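Local structure of leucyl-trna synthetase (Plasmodium falciparum, 5FOC) at residues 7-12 / 369-374; 146-151 / 215-220; 270-275 / 288-293; 297-302 / 341-346. The protein attaches leucine to its cognate tRNA in the parasite cytosol, this chain being its editing domain, which probably hydrolyses wrongly charged aminoacyl-tRNA. The protein carries 2 engineered substitutions. All blocks are in the same frame, centred on the assembly; numbering follows the deposited sequence. Where two conformers were deposited one is given.

Contact 1. Residues 7-12 / 369-374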
loop_
_atom_site.group_PDB
_atom_site.type_symbol
_atom_site.label_atom_id
_atom_site.label_comp_id
_atom_site.label_asym_id
_atom_site.label_seq_id
_atom_site.Cartn_x
_atom_site.Cartn_y
_atom_site.Cartn_z
ATOM N N GLU A 7 -1.282 -12.353 11.016
ATOM C CA GLU A 7 -2.406 -11.494 10.707
ATOM C C GLU A 7 -1.804 -10.115 10.338
ATOM O O GLU A 7 -0.910 -9.618 11.018
ATOM C CB GLU A 7 -3.370 -11.380 11.882
ATOM C CG GLU A 7 -4.517 -10.429 11.612
ATOM C CD GLU A 7 -5.613 -10.486 12.646
ATOM O OE1 GLU A 7 -6.426 -11.426 12.582
ATOM O OE2 GLU A 7 -5.671 -9.582 13.533
ATOM N N TYR A 8 -2.262 -9.570 9.220
ATOM C CA TYR A 8 -1.867 -8.231 8.752
ATOM C C TYR A 8 -3.091 -7.350 8.822
ATOM O O TYR A 8 -4.229 -7.841 8.712
ATOM C CB TYR A 8 -1.364 -8.291 7.309
ATOM C CG TYR A 8 -0.122 -9.126 7.121
ATOM C CD1 TYR A 8 -0.222 -10.535 6.990
ATOM C CD2 TYR A 8 1.139 -8.583 7.222
ATOM C CE1 TYR A 8 0.921 -11.301 6.848
ATOM C CE2 TYR A 8 2.289 -9.328 7.065
ATOM C CZ TYR A 8 2.158 -10.720 6.923
ATOM O OH TYR A 8 3.309 -11.415 6.767
ATOM N N THR A 9 -2.866 -6.025 8.909
ATOM C CA THR A 9 -3.946 -5.068 8.757
ATOM C C THR A 9 -3.709 -4.420 7.392
ATOM O O THR A 9 -2.611 -4.008 7.107
ATOM C CB THR A 9 -3.972 -4.004 9.853
ATOM O OG1 THR A 9 -4.061 -4.619 11.125
ATOM C CG2 THR A 9 -5.190 -3.104 9.676
ATOM N N LEU A 10 -4.675 -4.572 6.525
ATOM C CA LEU A 10 -4.672 -3.861 5.238
ATOM C C LEU A 10 -5.384 -2.526 5.397
ATOM O O LEU A 10 -6.472 -2.443 5.938
ATOM C CB LEU A 10 -5.341 -4.685 4.134
ATOM C CG LEU A 10 -4.886 -6.136 3.974
ATOM C CD1 LEU A 10 -5.570 -6.746 2.766
ATOM C CD2 LEU A 10 -3.380 -6.245 3.912
ATOM N N ILE A 11 -4.714 -1.476 4.932
ATOM C CA ILE A 11 -5.247 -0.110 4.983
ATOM C C ILE A 11 -5.572 0.291 3.555
ATOM O O ILE A 11 -4.795 0.042 2.649
ATOM C CB ILE A 11 -4.221 0.827 5.642
ATOM C CG1 ILE A 11 -3.977 0.373 7.116
ATOM C CG2 ILE A 11 -4.685 2.284 5.615
ATOM C CD1 ILE A 11 -2.903 1.130 7.850
ATOM N N LYS A 12 -6.757 0.920 3.407
ATOM C CA LYS A 12 -7.175 1.468 2.104
ATOM C C LYS A 12 -6.379 2.717 1.790
ATOM O O LYS A 12 -6.468 3.676 2.510
ATOM C CB LYS A 12 -8.650 1.749 2.090
ATOM C CG LYS A 12 -9.496 0.483 2.068
ATOM C CD LYS A 12 -10.942 0.760 2.302
ATOM C CE LYS A 12 -11.838 -0.453 2.303
ATOM N NZ LYS A 12 -13.202 -0.029 2.645
ATOM N N GLY A 369 -10.034 -0.350 6.274
ATOM C CA GLY A 369 -9.181 -1.473 6.002
ATOM C C GLY A 369 -9.778 -2.814 6.429
ATOM O O GLY A 369 -10.953 -2.905 6.734
ATOM N N PHE A 370 -8.927 -3.848 6.385
ATOM C CA PHE A 370 -9.332 -5.244 6.534
ATOM C C PHE A 370 -8.282 -5.981 7.337
ATOM O O PHE A 370 -7.111 -5.630 7.328
ATOM C CB PHE A 370 -9.408 -5.940 5.186
ATOM C CG PHE A 370 -10.313 -5.275 4.188
ATOM C CD1 PHE A 370 -11.705 -5.388 4.280
ATOM C CD2 PHE A 370 -9.778 -4.549 3.148
ATOM C CE1 PHE A 370 -12.539 -4.809 3.336
ATOM C CE2 PHE A 370 -10.616 -3.957 2.214
ATOM C CZ PHE A 370 -11.993 -4.069 2.316
ATOM N N LEU A 371 -8.745 -7.032 8.015
ATOM C CA LEU A 371 -7.818 -8.028 8.549
ATOM C C LEU A 371 -7.539 -9.041 7.453
ATOM O O LEU A 371 -8.437 -9.361 6.693
ATOM C CB LEU A 371 -8.388 -8.695 9.788
ATOM C CG LEU A 371 -8.683 -7.767 10.980
ATOM C CD1 LEU A 371 -9.172 -8.508 12.227
ATOM C CD2 LEU A 371 -7.495 -6.868 11.343
ATOM N N TYR A 372 -6.286 -9.490 7.372
ATOM C CA TYR A 372 -5.796 -10.407 6.338
ATOM C C TYR A 372 -4.771 -11.389 6.919
ATOM O O TYR A 372 -3.842 -10.972 7.653
ATOM C CB TYR A 372 -5.087 -9.599 5.247
ATOM C CG TYR A 372 -4.354 -10.367 4.171
ATOM C CD1 TYR A 372 -3.026 -10.751 4.342
ATOM C CD2 TYR A 372 -4.965 -10.698 2.976
ATOM C CE1 TYR A 372 -2.341 -11.484 3.363
ATOM C CE2 TYR A 372 -4.277 -11.362 1.966
ATOM C CZ TYR A 372 -2.969 -11.803 2.188
ATOM O OH TYR A 372 -2.253 -12.511 1.238
ATOM N N SER A 373 -4.933 -12.674 6.539
ATOM C CA SER A 373 -4.038 -13.780 6.880
ATOM C C SER A 373 -3.644 -14.554 5.637
ATOM O O SER A 373 -4.409 -14.628 4.684
ATOM C CB SER A 373 -4.724 -14.785 7.838
ATOM O OG SER A 373 -5.006 -14.154 9.075
ATOM N N GLU A 374 -2.485 -15.217 5.677
ATOM C CA GLU A 374 -2.109 -16.111 4.563
ATOM C C GLU A 374 -1.310 -17.297 5.011
ATOM O O GLU A 374 -0.832 -17.280 6.124
ATOM C CB GLU A 374 -1.328 -15.359 3.507
ATOM C CG GLU A 374 -0.067 -14.716 4.049
ATOM C CD GLU A 374 0.613 -13.730 3.065
ATOM O OE1 GLU A 374 0.123 -13.553 1.925
ATOM O OE2 GLU A 374 1.695 -13.215 3.434
ATOM O OXT GLU A 374 -1.131 -18.253 4.250
HETATM O O HOH W 1 3.089 -13.818 5.594
HETATM O O HOH W 2 -13.220 -2.270 4.974
#
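CG of Tyr-8 is anti to the carbonyl carbon (chi1 -63°) and CG of Tyr-372 anti to the backbone N (chi1 172°); the two side chains lie side by side, pointing the same way. CD1 of Tyr-8 lies at the edge of the Tyr-372 ring, near its plane, 3.9 Å from its CD1. Beyond the rings, Tyr-372 OH donates to Glu-374 OE1 at 2.7 Å, meeting the oxygen from above the carboxylate plane, while a water links Glu-374 OE2 to Tyr-8 OH. On the same face Leu-10 crosses Tyr-372, CG to CB 3.7 Å. Lys-12, an extended chain, brings CE 3.6 Å from Phe-370 CZ; its NZ is salt-bridged to Asp-154 and bonded to Leu-367 O. The backbones form an antiparallel strand pair joining the two ends of the editing domain, as suits a module inserted into a class I synthetase; strand 120-127 bonds to the other edge of strand 7-15. Tyr-8 N to Tyr-372 O is short, 2.6 Å, and nearly straight (174°), and Leu-10 N reaches Phe-370 O at 2.8 Å. On the opposite face Glu-7 OE2, salt-bridged to Lys-360 of helix 352-365, rests equally against both methyls of Leu-371, 3.9 Å from CD1 and from CD2.

Contact 2. Residues 146-151 / 215-220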
loop_
_atom_site.group_PDB
_atom_site.type_symbol
_atom_site.label_atom_id
_atom_site.label_comp_id
_atom_site.label_asym_id
_atom_site.label_seq_id
_atom_site.Cartn_x
_atom_site.Cartn_y
_atom_site.Cartn_z
ATOM N N TYR A 146 5.383 -6.780 -10.822
ATOM C CA TYR A 146 4.032 -6.567 -11.273
ATOM C C TYR A 146 2.996 -6.477 -10.159
ATOM O O TYR A 146 2.998 -7.223 -9.191
ATOM C CB TYR A 146 3.623 -7.673 -12.225
ATOM C CG TYR A 146 4.240 -7.570 -13.582
ATOM C CD1 TYR A 146 3.839 -6.562 -14.449
ATOM C CD2 TYR A 146 5.168 -8.483 -14.043
ATOM C CE1 TYR A 146 4.396 -6.449 -15.704
ATOM C CE2 TYR A 146 5.717 -8.396 -15.310
ATOM C CZ TYR A 146 5.296 -7.355 -16.143
ATOM O OH TYR A 146 5.827 -7.281 -17.387
ATOM N N TYR A 147 2.072 -5.543 -10.314
ATOM C CA TYR A 147 0.913 -5.459 -9.445
ATOM C C TYR A 147 -0.341 -5.670 -10.258
ATOM O O TYR A 147 -0.405 -5.274 -11.434
ATOM C CB TYR A 147 0.895 -4.149 -8.635
ATOM C CG TYR A 147 1.981 -4.127 -7.599
ATOM C CD1 TYR A 147 3.292 -3.802 -7.940
ATOM C CD2 TYR A 147 1.725 -4.539 -6.280
ATOM C CE1 TYR A 147 4.303 -3.822 -7.001
ATOM C CE2 TYR A 147 2.718 -4.514 -5.336
ATOM C CZ TYR A 147 4.009 -4.198 -5.689
ATOM O OH TYR A 147 5.021 -4.240 -4.754
ATOM N N TYR A 148 -1.362 -6.228 -9.626
ATOM C CA TYR A 148 -2.604 -6.567 -10.267
ATOM C C TYR A 148 -3.714 -5.613 -9.839
ATOM O O TYR A 148 -3.762 -5.159 -8.733
ATOM C CB TYR A 148 -2.993 -8.044 -9.916
ATOM C CG TYR A 148 -2.089 -9.017 -10.617
ATOM C CD1 TYR A 148 -0.757 -9.175 -10.205
ATOM C CD2 TYR A 148 -2.542 -9.792 -11.680
ATOM C CE1 TYR A 148 0.092 -10.079 -10.836
ATOM C CE2 TYR A 148 -1.705 -10.735 -12.295
ATOM C CZ TYR A 148 -0.390 -10.859 -11.876
ATOM O OH TYR A 148 0.464 -11.762 -12.478
ATOM N N LEU A 149 -4.602 -5.320 -10.796
ATOM C CA LEU A 149 -5.786 -4.499 -10.537
ATOM C C LEU A 149 -6.984 -5.439 -10.650
ATOM O O LEU A 149 -7.135 -6.106 -11.666
ATOM C CB LEU A 149 -5.943 -3.349 -11.596
ATOM C CG LEU A 149 -5.005 -2.183 -11.346
ATOM C CD1 LEU A 149 -3.536 -2.493 -11.442
ATOM C CD2 LEU A 149 -5.375 -1.149 -12.401
ATOM N N THR A 150 -7.835 -5.424 -9.616
ATOM C CA THR A 150 -9.015 -6.266 -9.522
ATOM C C THR A 150 -10.108 -5.581 -8.676
ATOM O O THR A 150 -9.809 -4.803 -7.735
ATOM C CB THR A 150 -8.670 -7.646 -8.905
ATOM O OG1 THR A 150 -9.738 -8.521 -9.216
ATOM C CG2 THR A 150 -8.490 -7.548 -7.440
ATOM N N LEU A 151 -11.355 -5.852 -9.019
ATOM C CA LEU A 151 -12.497 -5.226 -8.381
ATOM C C LEU A 151 -12.864 -5.952 -7.091
ATOM O O LEU A 151 -12.757 -7.203 -7.056
ATOM C CB LEU A 151 -13.692 -5.198 -9.343
ATOM C CG LEU A 151 -13.685 -4.178 -10.530
ATOM C CD1 LEU A 151 -14.711 -4.569 -11.566
ATOM C CD2 LEU A 151 -13.966 -2.827 -9.918
ATOM N N LEU A 215 -8.206 -6.649 -14.225
ATOM C CA LEU A 215 -8.333 -5.518 -15.106
ATOM C C LEU A 215 -7.045 -5.100 -15.778
ATOM O O LEU A 215 -7.075 -4.523 -16.857
ATOM C CB LEU A 215 -8.829 -4.347 -14.291
ATOM C CG LEU A 215 -10.134 -4.509 -13.513
ATOM C CD1 LEU A 215 -10.526 -3.205 -12.824
ATOM C CD2 LEU A 215 -11.276 -5.034 -14.346
ATOM N N ASN A 216 -5.930 -5.289 -15.095
ATOM C CA ASN A 216 -4.623 -4.953 -15.586
ATOM C C ASN A 216 -3.555 -5.532 -14.663
ATOM O O ASN A 216 -3.830 -5.899 -13.511
ATOM C CB ASN A 216 -4.467 -3.395 -15.698
ATOM C CG ASN A 216 -3.778 -2.974 -16.952
ATOM O OD1 ASN A 216 -2.988 -3.699 -17.528
ATOM N ND2 ASN A 216 -4.117 -1.727 -17.418
ATOM N N LYS A 217 -2.337 -5.551 -15.194
ATOM C CA LYS A 217 -1.144 -5.983 -14.483
ATOM C C LYS A 217 -0.057 -4.976 -14.859
ATOM O O LYS A 217 0.272 -4.833 -16.038
ATOM C CB LYS A 217 -0.779 -7.416 -14.893
ATOM C CG LYS A 217 0.489 -7.893 -14.284
ATOM C CD LYS A 217 0.826 -9.294 -14.750
ATOM C CE LYS A 217 1.595 -9.279 -16.049
ATOM N NZ LYS A 217 1.940 -10.690 -16.406
ATOM N N ILE A 218 0.448 -4.249 -13.861
ATOM C CA ILE A 218 1.303 -3.090 -14.093
ATOM C C ILE A 218 2.558 -3.138 -13.200
ATOM O O ILE A 218 2.455 -3.341 -11.972
ATOM C CB ILE A 218 0.488 -1.755 -13.935
ATOM C CG1 ILE A 218 -0.722 -1.756 -14.868
ATOM C CG2 ILE A 218 1.379 -0.568 -14.146
ATOM C CD1 ILE A 218 -1.668 -0.574 -14.685
ATOM N N LYS A 219 3.732 -2.934 -13.799
ATOM C CA LYS A 219 4.980 -2.903 -13.005
ATOM C C LYS A 219 4.939 -1.724 -12.050
ATOM O O LYS A 219 4.441 -0.629 -12.400
ATOM C CB LYS A 219 6.250 -2.866 -13.856
ATOM C CG LYS A 219 7.022 -4.190 -13.889
ATOM C CD LYS A 219 8.320 -4.084 -14.685
ATOM C CE LYS A 219 9.398 -3.283 -13.964
ATOM N NZ LYS A 219 10.360 -2.694 -14.936
ATOM N N GLY A 220 5.413 -1.918 -10.845
ATOM C CA GLY A 220 5.314 -0.934 -9.786
ATOM C C GLY A 220 5.946 0.406 -10.118
ATOM O O GLY A 220 5.454 1.434 -9.661
#
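Lys-217 runs between two tyrosines, Tyr-146 and Tyr-148, that flank it on the neighbouring strand. Its chain leaves with CG anti to the backbone N and bends at chi3 (86°), which swings CE over the centre of the Tyr-146 ring, 3.8 Å from the centroid; NZ follows over the same face, 4.6 Å from the centroid, as a cation-pi contact. The other face of Tyr-146 carries Lys-219 CG, offset toward the rim, so the ring is sandwiched between two lysines. Tyr-148 lies alongside Lys-217, pointing the same way; Lys-217 CG lies over one face of the Tyr-148 ring, offset toward the rim, and Lys-217 CD is 3.4 Å from Tyr-148 OH. On the reverse side of the sheet, Leu-149 CD1 meets Ile-218 CD1 at 4.2 Å, where helix 18-35 packs on both. The side chains of Leu-151 and Leu-215 cross at about a right angle, CG against CD1. The strands are antiparallel neighbours in the main mixed sheet of the editing domain: Tyr-147 N to Ile-218 O and Ile-218 N to Tyr-147 O are both 2.8 Å. With Phe-94 adding a second cation-pi contact, the charge of Lys-217 is probably stabilised in part by aromatic faces, while its methylenes pack as an apolar chain.

Contact 3. Residues 270-275 / 288-293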
loop_
_atom_site.group_PDB
_atom_site.type_symbol
_atom_site.label_atom_id
_atom_site.label_comp_id
_atom_site.label_asym_id
_atom_site.label_seq_id
_atom_site.Cartn_x
_atom_site.Cartn_y
_atom_site.Cartn_z
ATOM N N GLU A 270 15.597 7.823 3.659
ATOM C CA GLU A 270 16.919 8.435 3.732
ATOM C C GLU A 270 17.782 8.147 2.489
ATOM O O GLU A 270 18.455 9.034 2.017
ATOM C CB GLU A 270 17.622 8.020 5.030
ATOM C CG GLU A 270 19.051 8.508 5.211
ATOM C CD GLU A 270 19.200 9.978 5.566
ATOM O OE1 GLU A 270 18.201 10.733 5.596
ATOM O OE2 GLU A 270 20.364 10.379 5.816
ATOM N N ASP A 271 17.736 6.920 1.947
ATOM C CA ASP A 271 18.495 6.570 0.730
ATOM C C ASP A 271 17.940 7.337 -0.464
ATOM O O ASP A 271 18.686 7.854 -1.300
ATOM C CB ASP A 271 18.454 5.053 0.456
ATOM C CG ASP A 271 19.480 4.275 1.257
ATOM O OD1 ASP A 271 20.360 4.840 1.905
ATOM O OD2 ASP A 271 19.364 3.034 1.303
ATOM N N ILE A 272 16.616 7.435 -0.539
ATOM C CA ILE A 272 15.983 8.199 -1.622
ATOM C C ILE A 272 16.388 9.653 -1.588
ATOM O O ILE A 272 16.751 10.249 -2.626
ATOM C CB ILE A 272 14.451 8.018 -1.603
ATOM C CG1 ILE A 272 14.113 6.561 -1.965
ATOM C CG2 ILE A 272 13.755 8.928 -2.606
ATOM C CD1 ILE A 272 12.686 6.162 -1.743
ATOM N N ARG A 273 16.347 10.238 -0.400
ATOM C CA ARG A 273 16.730 11.626 -0.196
ATOM C C ARG A 273 18.191 11.839 -0.552
ATOM O O ARG A 273 18.534 12.732 -1.314
ATOM C CB ARG A 273 16.476 12.054 1.238
ATOM C CG ARG A 273 14.998 12.227 1.526
ATOM C CD ARG A 273 14.741 12.556 2.971
ATOM N NE ARG A 273 13.365 12.959 3.148
ATOM C CZ ARG A 273 12.709 13.048 4.305
ATOM N NH1 ARG A 273 13.266 12.701 5.450
ATOM N NH2 ARG A 273 11.441 13.450 4.311
ATOM N N LYS A 274 19.053 10.990 -0.033
ATOM C CA LYS A 274 20.490 11.061 -0.285
ATOM C C LYS A 274 20.853 10.927 -1.768
ATOM O O LYS A 274 21.784 11.552 -2.228
ATOM C CB LYS A 274 21.135 9.923 0.517
ATOM C CG LYS A 274 22.637 9.799 0.465
ATOM C CD LYS A 274 23.107 8.619 1.316
ATOM C CE LYS A 274 22.778 8.764 2.802
ATOM N NZ LYS A 274 23.397 7.629 3.544
ATOM N N LYS A 275 20.124 10.084 -2.499
ATOM C CA LYS A 275 20.422 9.811 -3.902
ATOM C C LYS A 275 19.294 10.362 -4.753
ATOM O O LYS A 275 18.884 9.764 -5.733
ATOM C CB LYS A 275 20.634 8.308 -4.112
ATOM C CG LYS A 275 21.601 7.707 -3.084
ATOM C CD LYS A 275 21.879 6.220 -3.271
ATOM C CE LYS A 275 23.320 5.977 -3.724
ATOM N NZ LYS A 275 23.678 4.534 -3.847
ATOM N N GLU A 288 10.956 18.173 -4.544
ATOM C CA GLU A 288 9.964 18.747 -3.640
ATOM C C GLU A 288 8.952 17.742 -3.074
ATOM O O GLU A 288 8.272 18.050 -2.096
ATOM C CB GLU A 288 9.230 19.900 -4.321
ATOM C CG GLU A 288 8.484 19.490 -5.591
ATOM C CD GLU A 288 9.141 20.037 -6.851
ATOM O OE1 GLU A 288 10.400 19.901 -7.001
ATOM O OE2 GLU A 288 8.382 20.576 -7.696
ATOM N N GLN A 289 8.835 16.577 -3.695
ATOM C CA GLN A 289 7.973 15.517 -3.171
ATOM C C GLN A 289 8.617 14.739 -2.047
ATOM O O GLN A 289 7.897 13.990 -1.418
ATOM C CB GLN A 289 7.593 14.525 -4.273
ATOM C CG GLN A 289 6.820 15.139 -5.426
ATOM C CD GLN A 289 6.466 14.127 -6.482
ATOM O OE1 GLN A 289 7.299 13.769 -7.296
ATOM N NE2 GLN A 289 5.226 13.670 -6.486
ATOM N N LEU A 290 9.910 14.934 -1.778
ATOM C CA LEU A 290 10.637 14.061 -0.851
ATOM C C LEU A 290 10.748 14.645 0.544
ATOM O O LEU A 290 11.532 14.173 1.324
ATOM C CB LEU A 290 12.023 13.762 -1.381
ATOM C CG LEU A 290 12.090 13.248 -2.792
ATOM C CD1 LEU A 290 13.526 13.029 -3.164
ATOM C CD2 LEU A 290 11.340 11.951 -2.939
ATOM N N LYS A 291 9.959 15.678 0.860
ATOM C CA LYS A 291 10.130 16.383 2.136
ATOM C C LYS A 291 9.012 16.131 3.151
ATOM O O LYS A 291 8.904 16.900 4.113
ATOM C CB LYS A 291 10.308 17.879 1.894
ATOM C CG LYS A 291 11.524 18.215 1.034
ATOM C CD LYS A 291 11.610 19.724 0.737
ATOM C CE LYS A 291 12.448 20.026 -0.494
ATOM N NZ LYS A 291 13.767 19.331 -0.517
ATOM N N ASN A 292 8.230 15.048 3.002
ATOM C CA ASN A 292 7.060 14.887 3.866
ATOM C C ASN A 292 7.560 14.424 5.227
ATOM O O ASN A 292 8.390 13.479 5.312
ATOM C CB ASN A 292 6.075 13.823 3.357
ATOM C CG ASN A 292 5.345 14.216 2.117
ATOM O OD1 ASN A 292 5.362 15.439 1.713
ATOM N ND2 ASN A 292 4.659 13.277 1.498
ATOM N N ASN A 293 7.033 15.040 6.274
ATOM C CA ASN A 293 7.287 14.661 7.677
ATOM C C ASN A 293 6.366 13.544 8.088
ATOM O O ASN A 293 5.186 13.554 7.718
ATOM C CB ASN A 293 6.995 15.851 8.615
ATOM C CG ASN A 293 7.427 15.594 10.055
ATOM O OD1 ASN A 293 8.601 15.703 10.388
ATOM N ND2 ASN A 293 6.485 15.221 10.899
#
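Leu-290 O is gripped side-on by the guanidinium of Arg-273, which gives it two hydrogens: NE at 2.9 Å and NH2 at 3.1 Å. This side-on arginine-to-carbonyl hydrogen bonding ties the last turn of helix 263-274 to the loop after helix 276-282, within the editing domain. NE comes in nearly along the C=O axis and Leu-290 O lies close to the guanidinium plane, whereas NH2 approaches more from the flank of the carbonyl, with a C=O...N angle of 135°. NH2 also makes a weak bond, 3.2 Å, to Asn-292 O. The arginine chain is extended from CG to NE, so it spans the gap between backbones whose nearest CA atoms, those of Arg-273 and Leu-290, stay 6.6 Å apart. Two donors on one carbonyl oxygen would hold the guanidinium against rotation and may polarise the C=O bond. The loop has further hydrogen bonds: Tyr-138 OH with Gln-289 O and Asn-292 N, and Asn-292 ND2 with Asn-237 O. Beside these bonds, Ile-272 and Leu-290 cross at about a right angle and share Leu-241 of strand 238-242 as a neighbour; Ile-272 CG2 sits against both branches of Leu-290, 3.9 Å from CD2 and 4.1 Å from CD1.

Contact 4. Residues 297-302 / 341-346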
loop_
_atom_site.group_PDB
_atom_site.type_symbol
_atom_site.label_atom_id
_atom_site.label_comp_id
_atom_site.label_asym_id
_atom_site.label_seq_id
_atom_site.Cartn_x
_atom_site.Cartn_y
_atom_site.Cartn_z
ATOM N N CYS A 297 4.291 8.268 16.235
ATOM C CA CYS A 297 3.129 7.770 16.975
ATOM C C CYS A 297 3.494 7.031 18.279
ATOM O O CYS A 297 2.613 6.849 19.090
ATOM C CB CYS A 297 2.283 6.822 16.095
ATOM S SG CYS A 297 1.629 7.704 14.642
ATOM N N ILE A 298 4.779 6.757 18.452
ATOM C CA ILE A 298 5.227 5.825 19.525
ATOM C C ILE A 298 6.486 6.377 20.183
ATOM O O ILE A 298 7.483 6.630 19.507
ATOM C CB ILE A 298 5.525 4.391 19.012
ATOM C CG1 ILE A 298 4.279 3.739 18.410
ATOM C CG2 ILE A 298 5.975 3.476 20.190
ATOM C CD1 ILE A 298 4.522 2.471 17.632
ATOM N N GLU A 299 6.455 6.473 21.512
ATOM C CA GLU A 299 7.637 6.827 22.273
ATOM C C GLU A 299 8.084 5.617 23.120
ATOM O O GLU A 299 7.265 4.831 23.599
ATOM C CB GLU A 299 7.424 8.038 23.154
ATOM C CG GLU A 299 6.396 7.924 24.255
ATOM C CD GLU A 299 6.475 9.082 25.228
ATOM O OE1 GLU A 299 7.244 10.037 24.974
ATOM O OE2 GLU A 299 5.753 9.051 26.239
ATOM N N LEU A 300 9.385 5.461 23.251
ATOM C CA LEU A 300 9.933 4.399 24.082
ATOM C C LEU A 300 10.516 5.100 25.286
ATOM O O LEU A 300 11.129 6.175 25.145
ATOM C CB LEU A 300 10.992 3.588 23.349
ATOM C CG LEU A 300 10.421 2.520 22.402
ATOM C CD1 LEU A 300 11.527 1.901 21.594
ATOM C CD2 LEU A 300 9.675 1.466 23.192
ATOM N N PRO A 301 10.287 4.528 26.477
ATOM C CA PRO A 301 10.879 5.112 27.684
ATOM C C PRO A 301 12.400 5.249 27.537
ATOM O O PRO A 301 13.036 4.393 26.941
ATOM C CB PRO A 301 10.518 4.089 28.776
ATOM C CG PRO A 301 9.378 3.319 28.224
ATOM C CD PRO A 301 9.618 3.245 26.756
ATOM N N GLU A 302 12.951 6.371 27.972
ATOM C CA GLU A 302 14.411 6.617 27.915
ATOM C C GLU A 302 15.007 6.824 26.515
ATOM O O GLU A 302 16.175 7.178 26.415
ATOM C CB GLU A 302 15.203 5.534 28.679
ATOM C CG GLU A 302 14.600 5.185 30.047
ATOM C CD GLU A 302 15.604 5.045 31.177
ATOM O OE1 GLU A 302 16.710 5.635 31.120
ATOM O OE2 GLU A 302 15.260 4.355 32.157
ATOM N N ILE A 341 4.655 3.726 24.218
ATOM C CA ILE A 341 3.517 4.546 24.638
ATOM C C ILE A 341 3.103 5.352 23.408
ATOM O O ILE A 341 3.954 5.940 22.739
ATOM C CB ILE A 341 3.885 5.503 25.794
ATOM C CG1 ILE A 341 4.391 4.690 27.002
ATOM C CG2 ILE A 341 2.697 6.364 26.205
ATOM C CD1 ILE A 341 5.159 5.494 28.022
ATOM N N MET A 342 1.815 5.338 23.114
ATOM C CA MET A 342 1.267 6.151 22.011
ATOM C C MET A 342 1.311 7.648 22.298
ATOM O O MET A 342 1.003 8.113 23.406
ATOM C CB MET A 342 -0.166 5.743 21.733
ATOM C CG MET A 342 -0.402 4.270 21.369
ATOM S SD MET A 342 0.629 3.576 20.094
ATOM C CE MET A 342 0.112 4.653 18.730
ATOM N N THR A 343 1.623 8.400 21.250
ATOM C CA THR A 343 1.773 9.872 21.349
ATOM C C THR A 343 0.805 10.721 20.476
ATOM O O THR A 343 0.925 11.980 20.403
ATOM C CB THR A 343 3.212 10.280 21.003
ATOM O OG1 THR A 343 3.515 9.841 19.677
ATOM C CG2 THR A 343 4.200 9.694 21.999
ATOM N N VAL A 344 -0.144 10.043 19.841
ATOM C CA VAL A 344 -1.092 10.667 18.875
ATOM C C VAL A 344 -2.530 10.337 19.186
ATOM O O VAL A 344 -2.821 9.231 19.732
ATOM C CB VAL A 344 -0.762 10.236 17.420
ATOM C CG1 VAL A 344 0.611 10.796 17.030
ATOM C CG2 VAL A 344 -0.805 8.693 17.266
ATOM N N ASP A 345 -3.448 11.259 18.886
ATOM C CA ASP A 345 -4.865 10.983 18.973
ATOM C C ASP A 345 -5.284 9.840 18.066
ATOM O O ASP A 345 -4.727 9.693 16.983
ATOM C CB ASP A 345 -5.742 12.214 18.549
ATOM C CG ASP A 345 -5.653 13.386 19.488
ATOM O OD1 ASP A 345 -5.161 13.296 20.622
ATOM O OD2 ASP A 345 -6.143 14.444 19.046
ATOM N N PRO A 346 -6.260 9.024 18.492
ATOM C CA PRO A 346 -6.998 9.173 19.754
ATOM C C PRO A 346 -6.396 8.339 20.922
ATOM O O PRO A 346 -7.140 7.946 21.841
ATOM C CB PRO A 346 -8.401 8.654 19.372
ATOM C CG PRO A 346 -8.126 7.596 18.370
ATOM C CD PRO A 346 -6.915 8.055 17.593
HETATM O O HOH W 3 2.671 9.915 25.349
#
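The carboxylate of Glu-299 lies beside Ile-341, its OE2 4.0 Å from both CB and CD1; a water bonded weakly to OE2 also donates to Met-342 O. The backbone carbonyls are met differently. Thr-343 N reaches Cys-297 O at 2.8 Å from well above the carbonyl plane, while Glu-299 N comes to Ile-341 O in the plane and almost straight, with 175° at the hydrogen. Ile-341 N returns the bond to Glu-299 O. A chi1 of 63° puts Glu-299 CG between its backbone N and carbonyl carbon, where it packs 3.6 Å from Thr-343 CG2 and 3.8 Å from Ile-341 CB. On the other face Met-342 folds back through its bends at chi2 and chi3, bringing SD 4.0 Å from Ile-298 CG1; CE also meets Cys-297 CB. Thr-352 of helix 352-365 touches Ile-298 and Met-342, and Cys-355 touches Met-342. Past the strand end, Val-344 CG2 closes on Cys-297 SG at 3.7 Å, and Asp-261 OD2 accepts a hydrogen bond from Cys-297 N. Ile-298 with Met-342 and Glu-299 with Ile-341 make a minimal two-stranded antiparallel sheet, separate from the main sheet of the editing domain, that closes the segment containing helices 307-314 and 325-339.

Overall arrangement
Contact 1 pairs strands from the two ends of the chain, and the other three are nested inside the loop it closes, in the order contact 2, contact 3, contact 4. Contacts 1 and 2 belong to the same mixed sheet, their centres 19 Å apart. Contact 3 packs a helix end and a loop against strand 238-242 of that sheet, whereas contact 4 has a small sheet of its own; contacts 2 and 4 lie on opposite sides of the chain's centre, 36 Å between centres. Contacts 3 and 4 adjoin in sequence, and helix 352-365 touches both contacts 1 and 4. Thus the two ends of the chain lie side by side in one compact domain.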